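Local structure of UV damage endonuclease (Sulfolobus acidocaldarius, 3TC3) at residues Lys298-Lys301 and Val302-Leu306. The protein is a manganese-binding TIM-barrel enzyme that probably cleaves DNA at UV-induced lesions as an endonuclease in excision repair. Sequence-based numbering, arbitrary orientation.
Sequences KAVK and VLKEL
Residues 298-301 hand their carbonyls to the amides of 302-305 in four consecutive i to i+4 bonds, the shortest being Leu303 N to Ala299 O and Lys304 N to Val300 O at 2.9 Å each, and the last, Glu305 N to Lys301 O, longer at 3.2 Å. In these last two turns of helix 293-305 the CB and CG atoms of Leu303 and Lys304 lie against carbonyl oxygens of the preceding turn. Leu303 brings its branch point back over that turn, CG resting 3.3 Å from Ala299 O, because chi1 of -65° sets CG beside its own backbone N. Lys304 does the same one residue on: its CG lies 3.3 Å from Val300 O, and the aliphatic chain then runs alongside Val300, both side chains pointing the same way, with CD 3.7 Å from Val300 CG1. Beyond this methylene contact the chain bends at chi3 (79°), and NZ forms a salt bridge with Glu73. On another flank, Val302 places CG2 3.5 Å from Lys298 O. Lys301 and Glu305, one turn apart, do not pair with each other: NZ and OE1 stay 6.4 Å apart. Lys301 NZ has a long, weak ion pair with Glu270, while Glu305 forms a salt bridge with Arg274 of helix 270-279. The apolar face of these turns packs inward, Ala299 and Leu303 both meeting Val24 of strand 22-27 as well as Phe273 and Val277, respectively, of helix 270-279. This amphipathic ending is characteristic of the outer helices of a TIM barrel; here the helix follows the eighth strand, 283-287, and packs on the first, 22-27, as expected of the helix that closes the barrel.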
loop_
_atom_site.group_PDB
_atom_site.type_symbol
_atom_site.label_atom_id
_atom_site.label_comp_id
_atom_site.label_asym_id
_atom_site.label_seq_id
_atom_site.Cartn_x
_atom_site.Cartn_y
_atom_site.Cartn_z
ATOM N N LYS A 298 -11.287 7.370 14.388
ATOM C CA LYS A 298 -12.599 6.754 14.674
ATOM C C LYS A 298 -12.319 5.256 14.815
ATOM O O LYS A 298 -12.849 4.589 15.742
ATOM C CB LYS A 298 -13.541 7.011 13.504
ATOM C CG LYS A 298 -14.049 8.478 13.169
ATOM C CD LYS A 298 -14.877 8.391 11.768
ATOM C CE LYS A 298 -15.750 9.562 11.451
ATOM N NZ LYS A 298 -16.591 9.040 10.305
ATOM N N ALA A 299 -11.457 4.669 13.939
ATOM C CA ALA A 299 -11.271 3.235 14.058
ATOM C C ALA A 299 -10.526 2.801 15.351
ATOM O O ALA A 299 -10.851 1.762 15.921
ATOM C CB ALA A 299 -10.506 2.736 12.785
ATOM N N VAL A 300 -9.537 3.615 15.795
ATOM C CA VAL A 300 -8.812 3.295 17.028
ATOM C C VAL A 300 -9.850 3.290 18.193
ATOM O O VAL A 300 -9.796 2.357 19.017
ATOM C CB VAL A 300 -7.747 4.381 17.236
ATOM C CG1 VAL A 300 -7.221 4.347 18.688
ATOM C CG2 VAL A 300 -6.588 4.130 16.379
ATOM N N LYS A 301 -10.725 4.262 18.172
ATOM C CA LYS A 301 -11.769 4.388 19.246
ATOM C C LYS A 301 -12.651 3.134 19.272
ATOM O O LYS A 301 -12.813 2.556 20.354
ATOM C CB LYS A 301 -12.583 5.647 19.040
ATOM C CG LYS A 301 -13.583 5.952 20.164
ATOM C CD LYS A 301 -14.664 6.924 19.652
ATOM C CE LYS A 301 -15.843 6.072 19.109
ATOM N NZ LYS A 301 -16.910 6.774 18.286
ATOM N N VAL A 302 -13.084 2.624 18.097
ATOM C CA VAL A 302 -13.909 1.404 18.020
ATOM C C VAL A 302 -13.097 0.214 18.509
ATOM O O VAL A 302 -13.572 -0.611 19.295
ATOM C CB VAL A 302 -14.473 1.208 16.579
ATOM C CG1 VAL A 302 -15.104 -0.137 16.413
ATOM C CG2 VAL A 302 -15.444 2.330 16.211
ATOM N N LEU A 303 -11.863 0.078 18.026
ATOM C CA LEU A 303 -11.086 -1.120 18.352
ATOM C C LEU A 303 -10.758 -1.193 19.839
ATOM O O LEU A 303 -10.692 -2.296 20.368
ATOM C CB LEU A 303 -9.780 -1.264 17.534
ATOM C CG LEU A 303 -10.090 -1.453 16.055
ATOM C CD1 LEU A 303 -8.846 -1.379 15.252
ATOM C CD2 LEU A 303 -10.705 -2.783 15.796
ATOM N N LYS A 304 -10.563 -0.040 20.479
ATOM C CA LYS A 304 -10.214 -0.016 21.898
ATOM C C LYS A 304 -11.452 -0.505 22.651
ATOM O O LYS A 304 -11.356 -1.311 23.592
ATOM C CB LYS A 304 -9.843 1.407 22.358
ATOM C CG LYS A 304 -8.421 1.823 21.982
ATOM C CD LYS A 304 -8.101 3.335 22.180
ATOM C CE LYS A 304 -7.834 3.636 23.629
ATOM N NZ LYS A 304 -7.051 4.887 23.821
ATOM N N GLU A 305 -12.603 -0.015 22.229
ATOM C CA GLU A 305 -13.863 -0.418 22.853
ATOM C C GLU A 305 -14.129 -1.901 22.723
ATOM O O GLU A 305 -14.628 -2.526 23.654
ATOM C CB GLU A 305 -15.001 0.438 22.382
ATOM C CG GLU A 305 -16.303 0.018 23.006
ATOM C CD GLU A 305 -17.439 0.216 22.061
ATOM O OE1 GLU A 305 -17.572 1.380 21.628
ATOM O OE2 GLU A 305 -18.192 -0.777 21.779
ATOM N N LEU A 306 -13.736 -2.477 21.608
ATOM C CA LEU A 306 -13.919 -3.893 21.358
ATOM C C LEU A 306 -12.742 -4.757 21.850
ATOM O O LEU A 306 -12.695 -5.949 21.567
ATOM C CB LEU A 306 -14.165 -4.113 19.868
ATOM C CG LEU A 306 -15.426 -3.541 19.242
ATOM C CD1 LEU A 306 -15.302 -3.744 17.732
ATOM C CD2 LEU A 306 -16.741 -4.174 19.838
#